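PDB 1YNB: 5'-deoxynucleotidase from Archaeoglobus fulgidus, which probably hydrolyses 2'-deoxyribonucleoside 5'-monophosphates to the deoxynucleoside and inorganic phosphate with the help of a divalent metal such as cobalt or manganese. Local coordinates for residues M7-K12 with Q103-E108; S26-L31 with L126-Q131; L55-S60 with T153-E158; A68-F73 with S114-Y119; A79-L84 with E97-E102. All blocks are in the same frame, centred on the assembly; numbering follows the deposited sequence.

Contact 1 of 5, residues M7-K12 with Q103-E108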
# COMPACT_ATOMS: atom_id res chain seq x y z
N MET A 7 0.32 24.71 -20.30
CA MET A 7 0.61 23.77 -19.17
C MET A 7 -0.72 23.38 -18.52
O MET A 7 -0.77 22.46 -17.70
CB MET A 7 1.52 24.46 -18.15
CG MET A 7 2.47 23.53 -17.40
SD MET A 7 3.61 22.64 -18.53
CE MET A 7 4.53 24.08 -19.25
N ASP A 8 -1.79 24.07 -18.88
CA ASP A 8 -3.11 23.75 -18.33
C ASP A 8 -3.60 22.39 -18.79
O ASP A 8 -4.28 21.68 -18.04
CB ASP A 8 -4.12 24.82 -18.72
CG ASP A 8 -3.94 26.09 -17.92
OD1 ASP A 8 -3.07 26.92 -18.32
OD2 ASP A 8 -4.64 26.25 -16.89
N ASP A 9 -3.29 22.04 -20.04
CA ASP A 9 -3.69 20.75 -20.57
C ASP A 9 -2.93 19.66 -19.83
O ASP A 9 -3.47 18.60 -19.56
CB ASP A 9 -3.36 20.66 -22.06
CG ASP A 9 -4.40 21.34 -22.91
OD1 ASP A 9 -4.95 22.37 -22.45
OD2 ASP A 9 -4.67 20.85 -24.05
N VAL A 10 -1.68 19.93 -19.49
CA VAL A 10 -0.89 18.94 -18.79
C VAL A 10 -1.43 18.77 -17.37
O VAL A 10 -1.54 17.65 -16.87
CB VAL A 10 0.59 19.35 -18.75
CG1 VAL A 10 1.37 18.43 -17.80
CG2 VAL A 10 1.19 19.25 -20.17
N VAL A 11 -1.76 19.87 -16.72
CA VAL A 11 -2.27 19.75 -15.36
C VAL A 11 -3.60 18.97 -15.41
O VAL A 11 -3.79 18.06 -14.62
CB VAL A 11 -2.42 21.15 -14.70
CG1 VAL A 11 -3.28 21.10 -13.43
CG2 VAL A 11 -1.02 21.65 -14.34
N LYS A 12 -4.49 19.28 -16.33
CA LYS A 12 -5.74 18.50 -16.38
C LYS A 12 -5.48 17.02 -16.66
O LYS A 12 -6.16 16.13 -16.11
CB LYS A 12 -6.71 19.09 -17.42
CG LYS A 12 -7.65 20.10 -16.79
CD LYS A 12 -8.60 20.77 -17.76
CE LYS A 12 -9.71 21.54 -16.99
NZ LYS A 12 -9.24 22.27 -15.73
N GLN A 103 -7.25 12.09 -25.25
CA GLN A 103 -6.60 12.09 -23.95
C GLN A 103 -5.15 12.58 -24.04
O GLN A 103 -4.70 13.33 -23.18
CB GLN A 103 -6.64 10.69 -23.35
CG GLN A 103 -6.14 10.60 -21.94
CD GLN A 103 -6.22 9.17 -21.42
OE1 GLN A 103 -5.68 8.25 -22.04
NE2 GLN A 103 -6.89 8.99 -20.28
N LEU A 104 -4.44 12.20 -25.10
CA LEU A 104 -3.04 12.61 -25.24
C LEU A 104 -2.79 13.82 -26.13
O LEU A 104 -1.65 14.07 -26.54
CB LEU A 104 -2.19 11.44 -25.73
CG LEU A 104 -2.16 10.27 -24.74
CD1 LEU A 104 -1.44 9.11 -25.37
CD2 LEU A 104 -1.47 10.69 -23.45
N SER A 105 -3.84 14.58 -26.42
CA SER A 105 -3.72 15.76 -27.28
C SER A 105 -2.64 16.74 -26.82
O SER A 105 -2.06 17.47 -27.62
CB SER A 105 -5.06 16.50 -27.35
OG SER A 105 -5.45 17.01 -26.09
N TRP A 106 -2.35 16.74 -25.52
CA TRP A 106 -1.33 17.64 -25.00
C TRP A 106 0.08 17.27 -25.47
O TRP A 106 0.99 18.09 -25.41
CB TRP A 106 -1.36 17.64 -23.46
CG TRP A 106 -1.03 16.32 -22.86
CD1 TRP A 106 -1.90 15.31 -22.59
CD2 TRP A 106 0.28 15.82 -22.52
NE1 TRP A 106 -1.22 14.21 -22.11
CE2 TRP A 106 0.11 14.50 -22.06
CE3 TRP A 106 1.57 16.37 -22.57
CZ2 TRP A 106 1.20 13.71 -21.66
CZ3 TRP A 106 2.65 15.58 -22.17
CH2 TRP A 106 2.45 14.26 -21.72
N MET A 107 0.27 16.04 -25.93
CA MET A 107 1.60 15.64 -26.39
C MET A 107 1.83 16.15 -27.80
O MET A 107 0.99 15.97 -28.68
CB MET A 107 1.76 14.13 -26.37
CG MET A 107 1.67 13.52 -25.00
SD MET A 107 2.10 11.78 -25.03
CE MET A 107 3.91 11.89 -24.86
N GLU A 108 2.98 16.80 -27.98
CA GLU A 108 3.36 17.33 -29.29
C GLU A 108 3.34 16.11 -30.19
O GLU A 108 2.74 16.12 -31.27
CB GLU A 108 4.77 17.91 -29.24
CG GLU A 108 5.54 17.62 -27.94
CD GLU A 108 5.50 16.15 -27.53
OE1 GLU A 108 5.95 15.28 -28.31
OE2 GLU A 108 5.01 15.86 -26.41
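D9 and V10, in the first turn of helix 8-18, pack against W106, the third residue of a type I beta turn that follows helix 96-103 in this all-helical HD-domain protein. The turn runs from L104 to M107 and is closed by the bond from M107 N to L104 O (2.8 Å). D9 points CB at the turn and meets W106 CB at 3.9 Å, where the two backbones are nearest. The carboxylate adds little: D9 OD2 stays 4.4 Å from OG of S105, whose hydroxyl is hydrogen-bonded to the carbonyl of E102. V10 then makes the apolar part of the contact. With CG1 anti to its backbone N (chi1 170°), V10 turns the other methyl, CG2, to the benzene half of the indole, which it approaches obliquely. F13, one turn further along the same helix, brings its ring to the indole with the planes at about 40°, and I52 of the second subunit packs on W106 as well. The neighbouring M107 lies over one indole face, its CG 3.2 Å above the plane and offset toward the rim, while V10 CG2 touches W106 CE3 at 3.8 Å.

Contact 2 of 5, residues S26-L31 with L126-Q131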
# COMPACT_ATOMS: atom_id res chain seq x y z
N SER A 26 -12.90 -3.84 -12.82
CA SER A 26 -14.29 -4.33 -12.75
C SER A 26 -14.64 -5.78 -12.72
O SER A 26 -15.71 -6.13 -12.18
CB SER A 26 -15.12 -3.67 -13.86
OG SER A 26 -14.64 -4.10 -15.13
N GLY A 27 -13.80 -6.61 -13.34
CA GLY A 27 -14.02 -8.05 -13.41
C GLY A 27 -14.15 -8.69 -12.05
O GLY A 27 -14.86 -9.70 -11.88
N TRP A 28 -13.46 -8.11 -11.05
CA TRP A 28 -13.54 -8.65 -9.70
C TRP A 28 -14.84 -8.41 -8.94
O TRP A 28 -15.15 -9.16 -8.02
CB TRP A 28 -12.46 -8.09 -8.82
CG TRP A 28 -11.05 -8.20 -9.41
CD1 TRP A 28 -10.25 -7.16 -9.76
CD2 TRP A 28 -10.33 -9.40 -9.71
NE1 TRP A 28 -9.04 -7.63 -10.26
CE2 TRP A 28 -9.07 -9.01 -10.24
CE3 TRP A 28 -10.62 -10.78 -9.59
CZ2 TRP A 28 -8.12 -9.94 -10.65
CZ3 TRP A 28 -9.67 -11.71 -10.00
CH2 TRP A 28 -8.43 -11.28 -10.53
N LEU A 29 -15.54 -7.33 -9.27
CA LEU A 29 -16.74 -6.97 -8.55
C LEU A 29 -17.81 -8.05 -8.54
O LEU A 29 -18.46 -8.23 -7.52
CB LEU A 29 -17.34 -5.70 -9.13
CG LEU A 29 -16.40 -4.48 -9.07
CD1 LEU A 29 -16.94 -3.39 -9.98
CD2 LEU A 29 -16.26 -4.01 -7.64
N LYS A 30 -17.99 -8.75 -9.67
CA LYS A 30 -19.01 -9.79 -9.71
C LYS A 30 -18.66 -10.99 -8.85
O LYS A 30 -19.55 -11.81 -8.52
CB LYS A 30 -19.31 -10.21 -11.15
CG LYS A 30 -18.19 -10.89 -11.85
CD LYS A 30 -18.58 -11.11 -13.32
CE LYS A 30 -17.45 -11.75 -14.11
NZ LYS A 30 -16.16 -10.93 -14.06
N LEU A 31 -17.39 -11.12 -8.47
CA LEU A 31 -16.98 -12.21 -7.59
C LEU A 31 -17.24 -11.85 -6.14
O LEU A 31 -16.95 -12.65 -5.25
CB LEU A 31 -15.50 -12.52 -7.74
CG LEU A 31 -15.07 -13.46 -8.85
CD1 LEU A 31 -15.53 -12.90 -10.16
CD2 LEU A 31 -13.54 -13.65 -8.83
N LEU A 126 -0.04 -11.46 -17.05
CA LEU A 126 0.62 -12.05 -15.90
C LEU A 126 0.18 -11.34 -14.62
O LEU A 126 0.06 -11.99 -13.58
CB LEU A 126 2.15 -11.93 -15.97
CG LEU A 126 3.00 -13.13 -16.36
CD1 LEU A 126 4.47 -12.78 -16.05
CD2 LEU A 126 2.60 -14.41 -15.57
N GLU A 127 0.03 -10.01 -14.68
CA GLU A 127 -0.38 -9.25 -13.49
C GLU A 127 -1.75 -9.81 -13.02
O GLU A 127 -2.01 -10.03 -11.80
CB GLU A 127 -0.48 -7.77 -13.81
CG GLU A 127 -0.40 -6.84 -12.56
CD GLU A 127 -1.64 -6.90 -11.65
OE1 GLU A 127 -2.79 -6.89 -12.17
OE2 GLU A 127 -1.45 -6.92 -10.40
N LEU A 128 -2.64 -9.98 -13.99
CA LEU A 128 -3.98 -10.53 -13.71
C LEU A 128 -3.87 -11.91 -13.08
O LEU A 128 -4.57 -12.20 -12.09
CB LEU A 128 -4.80 -10.61 -15.01
CG LEU A 128 -6.16 -11.33 -14.93
CD1 LEU A 128 -7.15 -10.55 -14.04
CD2 LEU A 128 -6.70 -11.38 -16.31
N ALA A 129 -3.01 -12.78 -13.62
CA ALA A 129 -2.85 -14.12 -13.05
C ALA A 129 -2.34 -14.03 -11.60
O ALA A 129 -2.81 -14.75 -10.72
CB ALA A 129 -1.88 -14.99 -13.91
N PHE A 130 -1.35 -13.17 -11.33
CA PHE A 130 -0.87 -13.03 -9.95
C PHE A 130 -2.01 -12.55 -9.02
O PHE A 130 -2.15 -13.06 -7.90
CB PHE A 130 0.27 -11.99 -9.85
CG PHE A 130 1.63 -12.60 -9.98
CD1 PHE A 130 2.15 -12.90 -11.24
CD2 PHE A 130 2.39 -12.86 -8.85
CE1 PHE A 130 3.45 -13.48 -11.36
CE2 PHE A 130 3.65 -13.43 -8.93
CZ PHE A 130 4.20 -13.74 -10.20
N GLN A 131 -2.80 -11.59 -9.50
CA GLN A 131 -3.88 -11.02 -8.69
C GLN A 131 -4.99 -12.07 -8.51
O GLN A 131 -5.66 -12.11 -7.46
CB GLN A 131 -4.45 -9.75 -9.33
CG GLN A 131 -5.47 -9.02 -8.42
CD GLN A 131 -4.92 -8.62 -7.05
OE1 GLN A 131 -4.17 -7.64 -6.94
NE2 GLN A 131 -5.30 -9.36 -5.99
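W28 supplies the whole of the 26-31 side of this contact, reaching from a loop of helical turns between helices 8-18 and 39-56 to helix 117-135 of the HD-domain core. W28 CZ2, the benzene-half atom next to CE2, lies 3.6 Å from both Q131 CG and L128 CD1. Both partners approach the ring at a slant and stand one turn apart on the helix. Q131 has CG anti to its backbone N (chi1 -173°) and bends at the next bond, which lays its methylenes against the ring and carries the amide off at 80° to the indole plane. Q131 OE1 accepts from K21 NZ of the second subunit. L128 brings in the CD1 branch, which also touches W28 CH2 at 3.8 Å. The indole's polar end is buried but satisfied, NE1 being hydrogen-bonded to E37. With an alanine at W28, the side chains of L128 and Q131 would probably face a gap and the E37 carboxylate would lose its indole N-H. Y135, further along helix 117-135, meets the indole edge-to-face; F145 adds a third aromatic ring, while helix 39-56 reaches Q131 and F130 through R45, and helix 154-166 packs on A129 and F130 through L163.

Contact 3 of 5, residues L55-S60 with T153-E158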
# COMPACT_ATOMS: atom_id res chain seq x y z
N LEU A 55 14.04 -7.58 -19.08
CA LEU A 55 15.35 -7.95 -18.62
C LEU A 55 15.63 -9.45 -18.74
O LEU A 55 16.70 -9.86 -19.24
CB LEU A 55 15.55 -7.51 -17.17
CG LEU A 55 15.74 -6.01 -16.92
CD1 LEU A 55 16.12 -5.81 -15.46
CD2 LEU A 55 16.85 -5.45 -17.84
N LYS A 56 14.67 -10.26 -18.29
CA LYS A 56 14.81 -11.71 -18.34
C LYS A 56 14.82 -12.22 -19.78
O LYS A 56 15.21 -13.35 -20.03
CB LYS A 56 13.67 -12.38 -17.56
CG LYS A 56 13.79 -12.25 -16.04
CD LYS A 56 14.77 -13.27 -15.47
CE LYS A 56 15.33 -12.82 -14.14
NZ LYS A 56 16.18 -13.85 -13.50
N SER A 57 14.38 -11.40 -20.72
CA SER A 57 14.37 -11.78 -22.13
C SER A 57 15.66 -11.32 -22.79
O SER A 57 15.78 -11.34 -24.01
CB SER A 57 13.20 -11.14 -22.86
OG SER A 57 11.97 -11.71 -22.44
N GLY A 58 16.61 -10.89 -21.97
CA GLY A 58 17.88 -10.43 -22.46
C GLY A 58 17.95 -8.99 -22.94
O GLY A 58 19.05 -8.54 -23.29
N GLU A 59 16.83 -8.26 -22.97
CA GLU A 59 16.83 -6.87 -23.43
C GLU A 59 17.59 -5.93 -22.48
O GLU A 59 17.93 -6.31 -21.35
CB GLU A 59 15.38 -6.40 -23.65
CG GLU A 59 14.60 -7.32 -24.60
CD GLU A 59 14.22 -6.68 -25.93
OE1 GLU A 59 14.84 -5.67 -26.32
OE2 GLU A 59 13.31 -7.20 -26.61
N SER A 60 17.91 -4.73 -22.96
CA SER A 60 18.68 -3.78 -22.17
C SER A 60 17.85 -3.06 -21.11
O SER A 60 16.63 -3.02 -21.21
CB SER A 60 19.29 -2.71 -23.08
OG SER A 60 18.26 -1.87 -23.58
N THR A 153 5.71 -14.57 -24.59
CA THR A 153 7.14 -14.71 -24.34
C THR A 153 7.56 -15.86 -23.45
O THR A 153 6.81 -16.28 -22.57
CB THR A 153 7.76 -13.41 -23.77
OG1 THR A 153 7.38 -13.24 -22.38
CG2 THR A 153 7.29 -12.21 -24.57
N ASP A 154 8.76 -16.38 -23.68
CA ASP A 154 9.25 -17.49 -22.88
C ASP A 154 9.46 -17.05 -21.43
O ASP A 154 9.34 -17.85 -20.51
CB ASP A 154 10.58 -18.02 -23.41
CG ASP A 154 10.42 -18.83 -24.71
OD1 ASP A 154 9.28 -19.20 -25.09
OD2 ASP A 154 11.48 -19.10 -25.33
N ALA A 155 9.82 -15.78 -21.24
CA ALA A 155 10.06 -15.28 -19.90
C ALA A 155 8.74 -15.26 -19.11
O ALA A 155 8.70 -15.63 -17.94
CB ALA A 155 10.63 -13.86 -19.96
N ALA A 156 7.67 -14.82 -19.76
CA ALA A 156 6.36 -14.75 -19.13
C ALA A 156 5.89 -16.19 -18.84
O ALA A 156 5.37 -16.48 -17.77
CB ALA A 156 5.37 -14.01 -20.04
N LYS A 157 6.09 -17.09 -19.80
CA LYS A 157 5.67 -18.48 -19.59
C LYS A 157 6.37 -19.13 -18.41
O LYS A 157 5.77 -19.87 -17.64
CB LYS A 157 5.90 -19.30 -20.87
CG LYS A 157 4.87 -19.02 -21.97
CD LYS A 157 5.26 -19.73 -23.28
CE LYS A 157 4.29 -19.39 -24.41
NZ LYS A 157 4.78 -19.93 -25.73
N GLU A 158 7.65 -18.84 -18.23
CA GLU A 158 8.41 -19.42 -17.13
C GLU A 158 7.90 -18.88 -15.78
O GLU A 158 7.67 -19.64 -14.82
CB GLU A 158 9.90 -19.12 -17.33
CG GLU A 158 10.87 -19.71 -16.28
CD GLU A 158 12.37 -19.70 -16.72
OE1 GLU A 158 12.80 -18.82 -17.51
OE2 GLU A 158 13.12 -20.58 -16.25
O HOH W 1 11.23 -14.31 -23.19
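S57 OG is gripped by two partners, the carbonyl of L53 one turn back and a water that donates to it at 2.8 Å. The same water accepts from A155 N, also at 2.8 Å, so it bridges the end of helix 39-56 to the first turn of helix 154-166, where backbone N-H groups have no helical carbonyl to bind. Direct contact is slight and centres on a methyl group. A155 CB points at the other segment and touches S57 OG at 3.5 Å, with K56 CB a little further off at 4.1 Å. With K56 CG beside its own backbone N and a bend at the next bond, the lysine chain turns its amine away from the alanine. Each helix end carries its own capping motif. G58, at positive phi, is the C-prime residue of a Schellman motif, with G58 N bonded to L55 O at 2.9 Å. T153 is the N-cap of the other helix and receives A156 N on OG1 at 3.1 Å (N-H...O angle 153°). L53 of helix 39-56 is touched by A155 and A156, Y119 and V118 of helix 117-135 border S57 and T153, and V10 of the second subunit packs on K56.

Contact 4 of 5, residues A68-F73 with S114-Y119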
# COMPACT_ATOMS: atom_id res chain seq x y z
N ALA A 68 8.28 -0.88 -19.25
CA ALA A 68 7.56 -0.50 -18.03
C ALA A 68 6.72 0.73 -18.30
O ALA A 68 5.53 0.79 -17.95
CB ALA A 68 8.53 -0.26 -16.90
N THR A 69 7.30 1.73 -18.96
CA THR A 69 6.56 2.95 -19.25
C THR A 69 5.38 2.69 -20.14
O THR A 69 4.29 3.23 -19.93
CB THR A 69 7.50 4.02 -19.91
OG1 THR A 69 8.62 4.21 -19.07
CG2 THR A 69 6.78 5.31 -20.09
N ALA A 70 5.57 1.86 -21.16
CA ALA A 70 4.49 1.56 -22.06
C ALA A 70 3.35 0.88 -21.31
O ALA A 70 2.17 1.08 -21.62
CB ALA A 70 5.00 0.63 -23.19
N ALA A 71 3.71 0.05 -20.34
CA ALA A 71 2.68 -0.64 -19.53
C ALA A 71 1.89 0.40 -18.73
O ALA A 71 0.67 0.24 -18.53
CB ALA A 71 3.35 -1.63 -18.57
N LEU A 72 2.55 1.45 -18.25
CA LEU A 72 1.82 2.48 -17.49
C LEU A 72 0.76 3.18 -18.32
O LEU A 72 -0.30 3.56 -17.80
CB LEU A 72 2.77 3.53 -16.95
CG LEU A 72 3.74 3.08 -15.88
CD1 LEU A 72 4.77 4.21 -15.63
CD2 LEU A 72 2.94 2.79 -14.58
N PHE A 73 1.04 3.38 -19.61
CA PHE A 73 0.09 4.04 -20.51
C PHE A 73 -0.93 3.10 -21.15
O PHE A 73 -1.83 3.54 -21.87
CB PHE A 73 0.86 4.75 -21.64
CG PHE A 73 1.51 6.03 -21.22
CD1 PHE A 73 0.79 7.23 -21.28
CD2 PHE A 73 2.78 6.03 -20.67
CE1 PHE A 73 1.36 8.43 -20.78
CE2 PHE A 73 3.36 7.21 -20.17
CZ PHE A 73 2.64 8.41 -20.22
N SER A 114 5.59 0.35 -29.99
CA SER A 114 5.33 -0.83 -30.79
C SER A 114 6.37 -1.91 -30.55
O SER A 114 6.06 -3.10 -30.59
CB SER A 114 5.27 -0.48 -32.28
OG SER A 114 3.95 -0.09 -32.63
N ASP A 115 7.60 -1.52 -30.25
CA ASP A 115 8.66 -2.49 -30.01
C ASP A 115 8.60 -3.21 -28.68
O ASP A 115 9.38 -4.14 -28.45
CB ASP A 115 10.03 -1.84 -30.14
CG ASP A 115 10.19 -0.65 -29.23
OD1 ASP A 115 9.19 0.06 -29.03
OD2 ASP A 115 11.32 -0.40 -28.73
N VAL A 116 7.72 -2.77 -27.77
CA VAL A 116 7.62 -3.43 -26.47
C VAL A 116 6.19 -3.87 -26.22
O VAL A 116 5.84 -4.30 -25.11
CB VAL A 116 8.06 -2.48 -25.29
CG1 VAL A 116 9.54 -2.19 -25.35
CG2 VAL A 116 7.27 -1.19 -25.33
N GLU A 117 5.33 -3.77 -27.22
CA GLU A 117 3.96 -4.16 -27.00
C GLU A 117 3.82 -5.60 -26.56
O GLU A 117 2.86 -5.93 -25.87
CB GLU A 117 3.08 -3.88 -28.23
CG GLU A 117 2.78 -2.38 -28.38
CD GLU A 117 2.52 -1.68 -27.01
OE1 GLU A 117 1.49 -1.95 -26.35
OE2 GLU A 117 3.37 -0.87 -26.58
N VAL A 118 4.75 -6.46 -26.95
CA VAL A 118 4.60 -7.84 -26.51
C VAL A 118 4.89 -7.98 -25.02
O VAL A 118 4.23 -8.76 -24.35
CB VAL A 118 5.49 -8.82 -27.30
CG1 VAL A 118 5.40 -10.19 -26.70
CG2 VAL A 118 5.00 -8.91 -28.73
N TYR A 119 5.84 -7.22 -24.50
CA TYR A 119 6.11 -7.30 -23.06
C TYR A 119 4.93 -6.69 -22.29
O TYR A 119 4.60 -7.16 -21.20
CB TYR A 119 7.40 -6.57 -22.68
CG TYR A 119 8.63 -7.18 -23.30
CD1 TYR A 119 8.98 -8.52 -23.04
CD2 TYR A 119 9.41 -6.46 -24.22
CE1 TYR A 119 10.06 -9.12 -23.68
CE2 TYR A 119 10.50 -7.06 -24.86
CZ TYR A 119 10.81 -8.40 -24.59
OH TYR A 119 11.84 -9.02 -25.25
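A70 turns its methyl straight at V116, and A70 CB meets V116 CG2 at 3.6 Å in the main apolar touch between helix 61-73 and the start of helix 117-135. The small alanine lets the two backbones come near, with the CA atoms of A70 and V116 7.4 Å apart. V116 occupies the N-cap position, where a valine has no polar side-chain atom to offer the helix; its isopropyl group serves packing instead. Its torsion (chi1 -68°) sets CG1 beside the backbone N and CG2 between that N and the carbonyl carbon, and it is CG2 that reaches A70. E117, the next residue, starts off away from helix 61-73 but folds back through a bend at chi2 (-39°), which carries its carboxylate over the same methyl: E117 OE2 is 4.0 Å from A70 CB. The E117 side chain also lies near, without touching, the cluster formed by H42, H74, D75 and D124, an arrangement consistent with the metal site of HD-domain phosphohydrolases, although no metal is bound to it here. H74 and D75 directly follow F73 in the chain, which places this packing close to the probable active site. Around it, F113 covers A70 from the preceding loop and A67, one turn earlier on helix 61-73, packs on V116, while K66 pairs with D115 in a salt bridge. Helix 39-56 lies against A68, A71 and L72, and the second subunit meets helix 61-73 at A68, T69, L72 and F73, the last with its ring against F51 of that subunit.

Contact 5 of 5, residues A79-L84 with E97-E102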
# COMPACT_ATOMS: atom_id res chain seq x y z
N ALA A 79 -9.62 5.82 -18.24
CA ALA A 79 -9.96 6.92 -17.35
C ALA A 79 -11.27 7.49 -17.84
O ALA A 79 -12.07 8.02 -17.06
CB ALA A 79 -8.89 8.00 -17.40
N ARG A 80 -11.47 7.39 -19.16
CA ARG A 80 -12.69 7.87 -19.81
C ARG A 80 -13.63 6.73 -20.19
O ARG A 80 -14.85 6.91 -20.21
CB ARG A 80 -12.35 8.65 -21.08
CG ARG A 80 -11.55 9.92 -20.83
CD ARG A 80 -10.94 10.51 -22.13
NE ARG A 80 -10.06 11.63 -21.78
CZ ARG A 80 -10.03 12.81 -22.39
NH1 ARG A 80 -10.84 13.05 -23.42
NH2 ARG A 80 -9.25 13.77 -21.92
N THR A 81 -13.08 5.56 -20.49
CA THR A 81 -13.94 4.45 -20.94
C THR A 81 -14.31 3.39 -19.92
O THR A 81 -15.20 2.57 -20.18
CB THR A 81 -13.32 3.71 -22.14
OG1 THR A 81 -12.23 2.91 -21.69
CG2 THR A 81 -12.80 4.71 -23.17
N MET A 82 -13.65 3.41 -18.77
CA MET A 82 -13.86 2.41 -17.72
C MET A 82 -13.17 1.11 -18.11
O MET A 82 -12.80 0.91 -19.29
CB MET A 82 -15.36 2.13 -17.51
CG MET A 82 -16.19 3.37 -17.16
SD MET A 82 -17.98 2.99 -17.01
CE MET A 82 -17.93 1.90 -15.49
N ASP A 83 -12.98 0.24 -17.12
CA ASP A 83 -12.36 -1.06 -17.35
C ASP A 83 -13.50 -1.94 -17.85
O ASP A 83 -14.29 -2.44 -17.06
CB ASP A 83 -11.82 -1.64 -16.03
CG ASP A 83 -11.29 -3.06 -16.19
OD1 ASP A 83 -10.96 -3.70 -15.16
OD2 ASP A 83 -11.19 -3.55 -17.34
N LEU A 84 -13.61 -2.09 -19.17
CA LEU A 84 -14.68 -2.94 -19.72
C LEU A 84 -14.31 -4.41 -19.51
O LEU A 84 -13.43 -4.94 -20.19
CB LEU A 84 -14.89 -2.65 -21.22
CG LEU A 84 -15.24 -1.20 -21.54
CD1 LEU A 84 -15.32 -0.99 -23.05
CD2 LEU A 84 -16.56 -0.82 -20.88
N GLU A 97 -8.91 4.15 -29.65
CA GLU A 97 -7.98 5.07 -30.30
C GLU A 97 -8.54 6.49 -30.19
O GLU A 97 -7.80 7.44 -29.95
CB GLU A 97 -7.78 4.66 -31.77
CG GLU A 97 -6.63 5.39 -32.49
CD GLU A 97 -5.33 5.44 -31.67
OE1 GLU A 97 -5.18 6.37 -30.83
OE2 GLU A 97 -4.47 4.54 -31.87
N GLY A 98 -9.86 6.63 -30.35
CA GLY A 98 -10.46 7.94 -30.21
C GLY A 98 -10.20 8.47 -28.80
O GLY A 98 -9.77 9.61 -28.61
N ALA A 99 -10.45 7.63 -27.80
CA ALA A 99 -10.24 8.02 -26.40
C ALA A 99 -8.80 8.43 -26.17
O ALA A 99 -8.54 9.49 -25.62
CB ALA A 99 -10.61 6.86 -25.47
N ARG A 100 -7.87 7.58 -26.59
CA ARG A 100 -6.45 7.88 -26.41
C ARG A 100 -6.02 9.15 -27.13
O ARG A 100 -5.23 9.95 -26.61
CB ARG A 100 -5.58 6.72 -26.90
CG ARG A 100 -4.10 7.08 -26.92
CD ARG A 100 -3.25 6.00 -26.32
NE ARG A 100 -2.84 4.99 -27.29
CZ ARG A 100 -2.27 3.83 -26.95
NH1 ARG A 100 -2.06 3.54 -25.66
NH2 ARG A 100 -1.89 2.96 -27.88
N GLU A 101 -6.53 9.31 -28.34
CA GLU A 101 -6.21 10.47 -29.16
C GLU A 101 -6.43 11.75 -28.37
O GLU A 101 -5.49 12.51 -28.10
CB GLU A 101 -7.11 10.49 -30.41
CG GLU A 101 -6.45 11.15 -31.60
CD GLU A 101 -5.23 10.38 -32.04
OE1 GLU A 101 -5.41 9.27 -32.62
OE2 GLU A 101 -4.09 10.86 -31.81
N GLU A 102 -7.69 11.97 -28.01
CA GLU A 102 -8.11 13.14 -27.26
C GLU A 102 -7.41 13.23 -25.91
O GLU A 102 -7.01 14.31 -25.48
CB GLU A 102 -9.62 13.12 -27.07
CG GLU A 102 -10.37 12.64 -28.28
CD GLU A 102 -11.83 13.04 -28.26
OE1 GLU A 102 -12.42 13.05 -27.16
OE2 GLU A 102 -12.38 13.34 -29.34
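R80 lays its guanidinium group across helix 96-103, one face over the carbonyl carbon of E102, and R80 NH1 comes to 3.8 Å from E102 CB. The carboxylate stays beyond salt-bridge range, with R80 NH1 4.1 Å from E102 OE1 and the two planar groups 79° apart, so any attraction between them is probably diffuse. T81 CG2 meets A99 CB at 3.8 Å, a methyl-to-methyl touch, the CA atoms of R80 and A99 being the closest pair (7.0 Å). T81 can offer this branch because OG1 takes the position between backbone N and carbonyl carbon (chi1 74°), leaving CG2 to face the helix. The arginine is aimed by its extended chain from CG to NE and held beyond it: R80 NE makes a salt bridge with E16 of helix 8-18, its main polar partner. Directly after T81, M82 takes positive phi (76°) and ends the short helix 78-81. The contact lays the end of helix 78-81 against helix 96-103, with T81 near, though not touching, the probable HD metal site. Q103 at the end of helix 96-103 packs on A79 and R80, and W171 of the second subunit packs on the arginine.

Overall arrangement
Contacts 1 and 5 adjoin on one side of the chain's centre, their centres about 15 Å apart, with Q103 packing on A79 and R80. Contact 5 meets contact 2 through a probable hydrogen bond from S26 OG to D83 O (2.6 Å). Contacts 3 and 4, with centres about 14 Å apart, join at Y119, whose OH lies 2.7 Å from E59 OE2. Contacts 2 and 4 share helix 117-135 but keep nearest atoms about 7 Å apart. Side chains of contacts 2, 4 and 5 lie near the probable metal site of H42, H74, D75 and D124, with no metal bound here, whereas contacts 1 and 3 are peripheral, about 34 Å apart between centres. All five touch the second subunit.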